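Local coordinates for protein small COPII coat GTPase SAR1 (Encephalitozoon cuniculi, PDB 6VS4) that binds guanosine-5'-diphosphate and is, by name and family, a small COPII coat GTPase of the ADP-ribosylation factor family, at residues E25-N30 and N199-P204. Residues are numbered along the deposited sequence; the frame is centred on the assembly and turned at random.
Sequences EKVFQN and NSITGP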
ATOM      1  N   GLU A  25      -0.529 -11.192  -6.170  1.00 40.77           N
ATOM      2  CA  GLU A  25      -0.361 -12.154  -7.254  1.00 43.59           C
ATOM      3  C   GLU A  25       1.085 -12.603  -7.376  1.00 47.22           C
ATOM      4  O   GLU A  25       1.352 -13.768  -7.697  1.00 55.99           O
ATOM      5  CB  GLU A  25      -0.854 -11.558  -8.570  1.00 50.01           C
ATOM      6  CG  GLU A  25      -2.365 -11.412  -8.645  1.00 65.68           C
ATOM      7  CD  GLU A  25      -2.813 -10.462  -9.744  1.00 80.63           C
ATOM      8  OE1 GLU A  25      -1.942  -9.983 -10.506  1.00 81.86           O
ATOM      9  OE2 GLU A  25      -4.039 -10.218  -9.858  1.00 81.68           O
ATOM     10  N   LYS A  26       2.033 -11.686  -7.154  1.00 45.90           N
ATOM     11  CA  LYS A  26       3.446 -12.031  -7.274  1.00 43.87           C
ATOM     12  C   LYS A  26       3.838 -13.110  -6.276  1.00 40.98           C
ATOM     13  O   LYS A  26       4.586 -14.034  -6.615  1.00 45.13           O
ATOM     14  CB  LYS A  26       4.307 -10.783  -7.068  1.00 47.01           C
ATOM     15  CG  LYS A  26       5.804 -11.022  -7.247  1.00 53.70           C
ATOM     16  CD  LYS A  26       6.143 -11.294  -8.704  1.00 66.49           C
ATOM     17  CE  LYS A  26       7.642 -11.362  -8.941  1.00 84.00           C
ATOM     18  NZ  LYS A  26       8.233 -12.661  -8.531  1.00 96.27           N
ATOM     19  N   VAL A  27       3.300 -13.039  -5.055  1.00 43.76           N
ATOM     20  CA  VAL A  27       3.596 -14.051  -4.044  1.00 44.34           C
ATOM     21  C   VAL A  27       3.136 -15.425  -4.512  1.00 50.85           C
ATOM     22  O   VAL A  27       3.840 -16.426  -4.332  1.00 58.89           O
ATOM     23  CB  VAL A  27       2.954 -13.665  -2.699  1.00 46.97           C
ATOM     24  CG1 VAL A  27       3.065 -14.814  -1.715  1.00 46.86           C
ATOM     25  CG2 VAL A  27       3.633 -12.434  -2.134  1.00 44.38           C
ATOM     26  N   PHE A  28       1.961 -15.493  -5.139  1.00 40.31           N
ATOM     27  CA  PHE A  28       1.487 -16.763  -5.671  1.00 43.85           C
ATOM     28  C   PHE A  28       2.424 -17.286  -6.748  1.00 47.73           C
ATOM     29  O   PHE A  28       2.829 -18.451  -6.717  1.00 50.90           O
ATOM     30  CB  PHE A  28       0.067 -16.596  -6.212  1.00 36.26           C
ATOM     31  CG  PHE A  28      -0.485 -17.829  -6.878  1.00 48.92           C
ATOM     32  CD1 PHE A  28      -0.916 -18.914  -6.130  1.00 49.00           C
ATOM     33  CD2 PHE A  28      -0.608 -17.884  -8.258  1.00 47.17           C
ATOM     34  CE1 PHE A  28      -1.437 -20.036  -6.746  1.00 45.51           C
ATOM     35  CE2 PHE A  28      -1.137 -19.006  -8.881  1.00 51.57           C
ATOM     36  CZ  PHE A  28      -1.546 -20.085  -8.127  1.00 42.78           C
ATOM     37  N   GLN A  29       2.827 -16.416  -7.677  1.00 52.66           N
ATOM     38  CA  GLN A  29       3.740 -16.827  -8.740  1.00 45.39           C
ATOM     39  C   GLN A  29       5.062 -17.329  -8.173  1.00 55.07           C
ATOM     40  O   GLN A  29       5.622 -18.312  -8.668  1.00 54.06           O
ATOM     41  CB  GLN A  29       3.975 -15.664  -9.703  1.00 46.22           C
ATOM     42  CG  GLN A  29       2.781 -15.369 -10.604  1.00 53.82           C
ATOM     43  CD  GLN A  29       2.785 -13.950 -11.128  1.00 63.31           C
ATOM     44  OE1 GLN A  29       3.840 -13.349 -11.304  1.00 71.03           O
ATOM     45  NE2 GLN A  29       1.603 -13.411 -11.399  1.00 61.21           N
ATOM     46  N   ASN A  30       5.582 -16.654  -7.142  1.00 54.77           N
ATOM     47  CA  ASN A  30       6.819 -17.095  -6.510  1.00 50.05           C
ATOM     48  C   ASN A  30       6.638 -18.422  -5.791  1.00 59.88           C
ATOM     49  O   ASN A  30       7.486 -19.314  -5.896  1.00 62.11           O
ATOM     50  CB  ASN A  30       7.277 -16.054  -5.493  1.00 46.38           C
ATOM     51  CG  ASN A  30       8.013 -14.904  -6.120  1.00 55.34           C
ATOM     52  OD1 ASN A  30       7.955 -14.702  -7.331  1.00 64.87           O
ATOM     53  ND2 ASN A  30       8.720 -14.137  -5.293  1.00 46.34           N
ATOM     54  N   ASN A 199      -5.294 -16.656  -5.717  1.00 51.60           N
ATOM     55  CA  ASN A 199      -3.859 -16.430  -5.577  1.00 50.30           C
ATOM     56  C   ASN A 199      -3.349 -16.680  -4.159  1.00 50.38           C
ATOM     57  O   ASN A 199      -2.145 -16.534  -3.918  1.00 61.70           O
ATOM     58  CB  ASN A 199      -3.499 -15.003  -6.004  1.00 56.43           C
ATOM     59  CG  ASN A 199      -3.662 -14.780  -7.495  1.00 60.68           C
ATOM     60  OD1 ASN A 199      -2.891 -15.290  -8.301  1.00 62.46           O
ATOM     61  ND2 ASN A 199      -4.660 -13.990  -7.865  1.00 63.88           N
ATOM     62  N   SER A 200      -4.222 -17.026  -3.216  1.00 48.36           N
ATOM     63  CA  SER A 200      -3.791 -17.285  -1.848  1.00 49.58           C
ATOM     64  C   SER A 200      -2.964 -18.560  -1.780  1.00 53.56           C
ATOM     65  O   SER A 200      -3.419 -19.628  -2.204  1.00 60.91           O
ATOM     66  CB  SER A 200      -5.000 -17.404  -0.924  1.00 52.59           C
ATOM     67  OG  SER A 200      -4.622 -17.996   0.310  1.00 56.81           O
ATOM     68  N   ILE A 201      -1.751 -18.460  -1.218  1.00 55.07           N
ATOM     69  CA  ILE A 201      -0.871 -19.629  -1.173  1.00 48.13           C
ATOM     70  C   ILE A 201      -1.292 -20.646  -0.126  1.00 49.78           C
ATOM     71  O   ILE A 201      -0.640 -21.688   0.008  1.00 52.49           O
ATOM     72  CB  ILE A 201       0.601 -19.225  -0.952  1.00 56.89           C
ATOM     73  CG1 ILE A 201       0.812 -18.620   0.429  1.00 58.43           C
ATOM     74  CG2 ILE A 201       1.047 -18.242  -2.024  1.00 61.65           C
ATOM     75  CD1 ILE A 201       2.248 -18.283   0.676  1.00 48.32           C
ATOM     76  N   THR A 202      -2.387 -20.401   0.592  1.00 52.80           N
ATOM     77  CA  THR A 202      -3.036 -21.423   1.403  1.00 54.15           C
ATOM     78  C   THR A 202      -4.432 -21.754   0.893  1.00 56.69           C
ATOM     79  O   THR A 202      -5.157 -22.508   1.549  1.00 68.98           O
ATOM     80  CB  THR A 202      -3.110 -20.994   2.870  1.00 60.16           C
ATOM     81  OG1 THR A 202      -3.878 -19.792   2.976  1.00 61.89           O
ATOM     82  CG2 THR A 202      -1.716 -20.778   3.447  1.00 49.31           C
ATOM     83  N   GLY A 203      -4.835 -21.198  -0.249  1.00 54.77           N
ATOM     84  CA  GLY A 203      -6.120 -21.505  -0.833  1.00 55.04           C
ATOM     85  C   GLY A 203      -6.097 -22.817  -1.589  1.00 56.69           C
ATOM     86  O   GLY A 203      -5.038 -23.424  -1.845  1.00 55.35           O
ATOM     87  N   PRO A 204      -7.289 -23.286  -1.961  1.00 52.80           N
ATOM     88  CA  PRO A 204      -7.384 -24.594  -2.633  1.00 45.99           C
ATOM     89  C   PRO A 204      -6.519 -24.723  -3.875  1.00 42.58           C
ATOM     90  O   PRO A 204      -5.891 -25.770  -4.073  1.00 46.74           O
ATOM     91  CB  PRO A 204      -8.883 -24.713  -2.953  1.00 45.24           C
ATOM     92  CG  PRO A 204      -9.431 -23.327  -2.842  1.00 46.48           C
ATOM     93  CD  PRO A 204      -8.613 -22.676  -1.766  1.00 54.69           C
TER
HETATM   94  O   HOH W   1      -5.004 -13.328 -11.056  1.00 70.97           O
HETATM   95  O   HOH W   2      -1.339 -14.270 -10.976  1.00 56.22           O
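Phe28 and Asn199 carry a buried, mostly van der Waals contact between the long N-terminal helix 9-33 and the loop that joins strand 186-190 to the C-terminal helix 204-223. Asn199 CA stands over the ring of Phe28, whose CG is anti to the backbone N (chi1 176°), 4.3 Å from the ring centroid and 29° off the normal, an off-centre CH-pi contact. Asn199 O comes within 3.2 Å of Phe28 CB, while the amide approaches the ring obliquely, the two planes 77° apart. Asn199 OD1 lies 3.5 Å from Phe28 CD2. Phe28 also packs on Leu205 and Ala206 of helix 204-223 and on Leu59 of helix 52-59. Arf/Sar proteins carry an N-terminal helix beside the P-loop GTPase fold; helix 9-33 is probably its counterpart, and here its C-terminal part packs on the loop before helix 204-223. Ile201 CG2 lies against Phe28 CA and, 4.0 Å away, Val27 CG1, the Ile201 and Val27 side chains crossing at about a right angle. The loop itself folds into a type I turn from Ser200 to Gly203, closed by Gly203 N to Ser200 O at 2.9 Å. Nearly one helical turn before Phe28, Glu25 CG sits 3.5 Å from Asn199 ND2, and one water links Asn199 OD1 to Gln29 NE2. Gln10 of a second subunit adds two hydrogen bonds, donating through NE2 to Asn199 O and accepting at OE1 from Ile201 N.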